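Local structure of putative 6-pyruvoyl tetrahydrobiopterin synthase (Caenorhabditis elegans, 2G64) at residues H19-S23 / F35-S41; V104-F109 / L122-I127. The protein probably converts 7,8-dihydroneopterin triphosphate into 6-pyruvoyl tetrahydropterin, with release of triphosphate, as a zinc-dependent hexameric lyase of tetrahydrobiopterin biosynthesis. The protein carries 1 engineered substitution. All blocks are in the same frame, centred on the assembly; numbering follows the deposited sequence.

Contact 1 of 2, residues H19-S23 / F35-S41; sequences HRLHS and FGKCNNS. With NA (sodium ion), chain C; ZN (zinc ion), chain D.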
# COMPACT_ATOMS: atom_id res chain seq x y z
N HIS A 19 14.52 5.54 19.07
CA HIS A 19 15.52 4.67 19.69
C HIS A 19 16.92 4.97 19.19
O HIS A 19 17.11 5.78 18.27
CB HIS A 19 15.12 3.17 19.51
CG HIS A 19 15.46 2.59 18.17
ND1 HIS A 19 15.89 1.28 18.03
CD2 HIS A 19 15.40 3.09 16.92
CE1 HIS A 19 16.10 1.01 16.75
NE2 HIS A 19 15.79 2.09 16.05
N ARG A 20 17.90 4.36 19.85
CA ARG A 20 19.28 4.37 19.38
C ARG A 20 19.83 2.96 19.64
O ARG A 20 19.63 2.40 20.73
CB ARG A 20 20.08 5.40 20.17
CG ARG A 20 21.58 5.31 19.88
CD ARG A 20 22.38 6.12 20.91
NE ARG A 20 23.76 6.23 20.46
CZ ARG A 20 24.82 6.32 21.27
NH1 ARG A 20 24.66 6.27 22.59
NH2 ARG A 20 26.03 6.45 20.74
N LEU A 21 20.48 2.37 18.64
CA LEU A 21 21.06 1.05 18.81
C LEU A 21 22.45 1.23 19.44
O LEU A 21 23.35 1.83 18.84
CB LEU A 21 21.15 0.32 17.47
CG LEU A 21 19.77 0.01 16.86
CD1 LEU A 21 19.99 -0.80 15.59
CD2 LEU A 21 18.93 -0.78 17.90
N HIS A 22 22.58 0.77 20.69
CA HIS A 22 23.83 0.94 21.44
C HIS A 22 23.85 -0.19 22.47
O HIS A 22 22.96 -0.26 23.33
CB HIS A 22 23.89 2.32 22.12
CG HIS A 22 25.25 2.67 22.65
ND1 HIS A 22 25.61 2.45 23.96
CD2 HIS A 22 26.33 3.21 22.05
CE1 HIS A 22 26.87 2.85 24.14
NE2 HIS A 22 27.32 3.32 23.00
N SER A 23 24.85 -1.06 22.39
CA SER A 23 24.99 -2.14 23.37
C SER A 23 25.93 -1.74 24.51
O SER A 23 27.04 -1.28 24.28
CB SER A 23 25.55 -3.41 22.72
OG SER A 23 25.85 -4.38 23.74
N PHE A 35 26.64 -0.82 14.51
CA PHE A 35 25.31 -0.24 14.34
C PHE A 35 25.27 0.90 13.31
O PHE A 35 24.20 1.27 12.83
CB PHE A 35 24.76 0.19 15.70
CG PHE A 35 24.45 -0.97 16.61
CD1 PHE A 35 23.59 -2.01 16.18
CD2 PHE A 35 25.02 -1.06 17.87
CE1 PHE A 35 23.31 -3.09 17.01
CE2 PHE A 35 24.74 -2.14 18.70
CZ PHE A 35 23.88 -3.16 18.26
N GLY A 36 26.45 1.42 12.95
CA GLY A 36 26.55 2.49 11.96
C GLY A 36 25.71 3.72 12.30
O GLY A 36 25.70 4.17 13.45
N LYS A 37 24.99 4.24 11.31
CA LYS A 37 24.13 5.41 11.54
C LYS A 37 23.05 5.15 12.61
O LYS A 37 22.56 6.08 13.25
CB LYS A 37 23.46 5.86 10.24
CG LYS A 37 24.39 6.65 9.32
CD LYS A 37 23.61 7.19 8.11
CE LYS A 37 24.51 8.00 7.18
NZ LYS A 37 24.55 9.43 7.56
N CYS A 38 22.71 3.88 12.82
CA CYS A 38 21.75 3.56 13.88
C CYS A 38 22.26 3.87 15.29
O CYS A 38 21.47 3.99 16.23
CB CYS A 38 21.28 2.11 13.77
SG CYS A 38 20.31 1.79 12.28
N ASN A 39 23.57 4.06 15.42
CA ASN A 39 24.15 4.44 16.70
C ASN A 39 24.19 5.98 16.91
O ASN A 39 24.76 6.46 17.90
CB ASN A 39 25.56 3.82 16.80
CG ASN A 39 26.21 4.03 18.14
OD1 ASN A 39 27.22 4.75 18.24
ND2 ASN A 39 25.67 3.39 19.18
N ASN A 40 23.58 6.75 16.01
CA ASN A 40 23.59 8.23 16.13
C ASN A 40 23.26 8.58 17.57
O ASN A 40 22.24 8.12 18.10
CB ASN A 40 22.52 8.90 15.23
CG ASN A 40 22.42 10.43 15.43
OD1 ASN A 40 23.39 11.14 15.19
ND2 ASN A 40 21.25 10.94 15.87
N SER A 41 24.10 9.41 18.19
CA SER A 41 24.00 9.61 19.63
C SER A 41 22.67 10.17 20.10
O SER A 41 22.20 9.83 21.19
CB SER A 41 25.18 10.42 20.18
OG SER A 41 25.00 11.80 19.97
NA NA C . 20.42 6.46 16.70
ZN ZN D . 16.10 2.22 13.95
O HOH W 1 17.15 0.83 13.41

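Contact 2 of 2, residues V104-F109 / L122-I127; sequences VAIYMF and LYKVTI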
# COMPACT_ATOMS: atom_id res chain seq x y z
N VAL A 104 12.57 -6.00 19.67
CA VAL A 104 11.26 -5.36 19.82
C VAL A 104 10.17 -6.40 19.57
O VAL A 104 9.19 -6.46 20.29
CB VAL A 104 11.10 -4.13 18.87
CG1 VAL A 104 9.68 -3.54 18.97
CG2 VAL A 104 12.15 -3.04 19.22
N ALA A 105 10.35 -7.23 18.54
CA ALA A 105 9.34 -8.24 18.24
C ALA A 105 9.17 -9.18 19.44
O ALA A 105 8.05 -9.55 19.82
CB ALA A 105 9.75 -9.00 17.00
N ILE A 106 10.29 -9.56 20.04
CA ILE A 106 10.27 -10.44 21.20
C ILE A 106 9.58 -9.75 22.38
O ILE A 106 8.69 -10.33 23.03
CB ILE A 106 11.71 -10.94 21.59
CG1 ILE A 106 12.30 -11.83 20.48
CG2 ILE A 106 11.68 -11.73 22.92
CD1 ILE A 106 13.80 -12.09 20.64
N TYR A 107 9.98 -8.52 22.65
CA TYR A 107 9.36 -7.72 23.70
C TYR A 107 7.84 -7.65 23.55
O TYR A 107 7.11 -7.91 24.50
CB TYR A 107 9.98 -6.29 23.76
CG TYR A 107 9.17 -5.38 24.64
CD1 TYR A 107 9.29 -5.44 26.03
CD2 TYR A 107 8.24 -4.50 24.09
CE1 TYR A 107 8.52 -4.60 26.84
CE2 TYR A 107 7.49 -3.67 24.88
CZ TYR A 107 7.62 -3.74 26.25
OH TYR A 107 6.84 -2.91 27.04
N MET A 108 7.35 -7.31 22.36
CA MET A 108 5.92 -7.12 22.16
C MET A 108 5.16 -8.44 22.30
O MET A 108 4.09 -8.49 22.89
CB MET A 108 5.64 -6.48 20.80
CG MET A 108 6.31 -5.11 20.63
SD MET A 108 5.59 -3.80 21.64
CE MET A 108 4.04 -3.48 20.76
N PHE A 109 5.72 -9.50 21.72
CA PHE A 109 5.17 -10.85 21.88
C PHE A 109 5.03 -11.20 23.36
O PHE A 109 3.97 -11.62 23.83
CB PHE A 109 6.09 -11.85 21.18
CG PHE A 109 5.57 -13.26 21.13
CD1 PHE A 109 4.90 -13.72 20.01
CD2 PHE A 109 5.78 -14.13 22.20
CE1 PHE A 109 4.44 -15.05 19.95
CE2 PHE A 109 5.33 -15.45 22.15
CZ PHE A 109 4.65 -15.91 21.02
N LEU A 122 -2.03 -17.13 20.99
CA LEU A 122 -1.04 -16.23 20.39
C LEU A 122 -0.09 -17.04 19.53
O LEU A 122 0.53 -18.01 20.01
CB LEU A 122 -0.27 -15.41 21.44
CG LEU A 122 0.85 -14.51 20.90
CD1 LEU A 122 0.28 -13.46 19.91
CD2 LEU A 122 1.59 -13.85 22.06
N TYR A 123 0.05 -16.66 18.27
CA TYR A 123 0.78 -17.48 17.35
C TYR A 123 2.04 -16.76 16.81
O TYR A 123 3.11 -17.34 16.74
CB TYR A 123 -0.16 -17.96 16.24
CG TYR A 123 0.55 -18.72 15.15
CD1 TYR A 123 1.03 -20.01 15.36
CD2 TYR A 123 0.78 -18.13 13.91
CE1 TYR A 123 1.70 -20.69 14.37
CE2 TYR A 123 1.46 -18.80 12.91
CZ TYR A 123 1.91 -20.08 13.15
OH TYR A 123 2.58 -20.73 12.15
N LYS A 124 1.90 -15.50 16.42
CA LYS A 124 3.04 -14.81 15.83
C LYS A 124 2.92 -13.30 16.00
O LYS A 124 1.81 -12.74 15.92
CB LYS A 124 3.16 -15.15 14.35
CG LYS A 124 4.38 -14.50 13.70
CD LYS A 124 4.56 -14.96 12.28
CE LYS A 124 3.96 -13.96 11.31
NZ LYS A 124 4.03 -14.41 9.87
N VAL A 125 4.05 -12.64 16.23
CA VAL A 125 4.10 -11.18 16.18
C VAL A 125 4.99 -10.76 15.02
O VAL A 125 6.04 -11.36 14.78
CB VAL A 125 4.67 -10.61 17.52
CG1 VAL A 125 5.34 -9.24 17.31
CG2 VAL A 125 3.57 -10.50 18.57
N THR A 126 4.57 -9.72 14.31
CA THR A 126 5.36 -9.11 13.26
C THR A 126 5.65 -7.66 13.68
O THR A 126 4.76 -6.96 14.15
CB THR A 126 4.58 -9.10 11.92
OG1 THR A 126 4.28 -10.46 11.56
CG2 THR A 126 5.41 -8.46 10.80
N ILE A 127 6.89 -7.22 13.47
CA ILE A 127 7.22 -5.80 13.57
C ILE A 127 7.78 -5.36 12.23
O ILE A 127 8.72 -5.96 11.74
CB ILE A 127 8.29 -5.55 14.67
CG1 ILE A 127 7.65 -5.73 16.08
CG2 ILE A 127 8.92 -4.16 14.52
CD1 ILE A 127 6.57 -4.69 16.42

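Contact 1 of 2, residues H19-S23 / F35-S41
The extended backbone of H19-S23 meets the 3-10 turn 37-39 closest at L21 and N39, and L21 N donates to C38 O over 3.1 Å. The contact borders the zinc site of this tunnelling-fold (T-fold) enzyme of the PTPS family: H19 NE2 binds the zinc ion with H44 and H46, and in this crystal C38 O and N40 O join H44 around a sodium ion. C38, the predicted proton acceptor, packs its CB on L21 CD1. R20, its chain extended from CG to NE, reaches along the turn and grips one acceptor side-on: NE (2.8 Å) and NH2 (3.1 Å) both donate to N39 O, which lies in the guanidinium plane. H22 CD2 sits over one guanidinium face and S41 CA over the opposite one, which suits a long, flat, multiply donating side chain. In place of this arginine a methionine would lose both bonds and would probably leave N39 O without its charged partner. L21 lays CB over the F35 ring, 3.9 Å from its centroid, a CH-pi contact suited to a buried aliphatic residue. N39 holds CG anti to the backbone N (chi1 -174°), which carries ND2 to L21 O in a nearly straight bond of 2.8 Å and 178°.

Contact 2 of 2, residues V104-F109 / L122-I127
F109 and L122 make the one CH-pi contact between these segments: methyl CD2 of L122 stands over the centre of the F109 ring, 3.7 Å from the centroid and 10° off its normal. With CG anti to the backbone N (chi1 -174°), F109 carries its ring out from the helix toward the start of the strand, where K124 CA and Y123 O lie near its edge. A flat ring suits this place because it gives leucine a face while its rim lies along the strand backbone; Y137 of the neighbouring strand meets the same ring edge-to-face.

The segments belong to helix 101-115 and strand 122-128; the axes of 104-109 and 122-127 pass 8.0 Å apart, with N-to-C directions at 135°, the helix running obliquely against the strand and packing on one face of the sheet, beside F15 and W50 of strands 6-19 and 44-57. At Y123 and K124 the strand forms a classic beta bulge opposite K53, and both residues set their CB atoms off on the side away from the helix.

Aliphatic packing fills the rest. V125 directs CG2 to F109 CA (3.7 Å) and CG1 to A105 O (3.7 Å), a beta-branched residue thus touching two successive helical turns. I127 brings CG1 to A105 CA at 3.7 Å, an approach helped by the small methyl of alanine. Its CD1 reaches V104 CG1 at 4.2 Å, and M108 CG lies equally far from that same CD1.

In the fold
From the N terminus, strand 6-19 runs into contact 1, which closes the excursion through helix 28-35 by bringing its two flanking loops together before the chain enters strand 44-57. The chain then passes through helices 68-80 and 87-90 to helix 101-115, where contact 2 opens; it closes the connection from that helix to strand 122-128, which pairs with strands 44-57 and 133-137. The two contacts follow in series, neither nested nor crossed. The centres of contact 1 and contact 2 are about 22 Å apart, and the nearest atoms of contact 1 and contact 2 about 6 Å apart. Contact 1 joins the two loops beside the zinc site, contact 2 joins helix to sheet near the chain's centre, and F15 of strand 6-19 touches V104, M108 and I127.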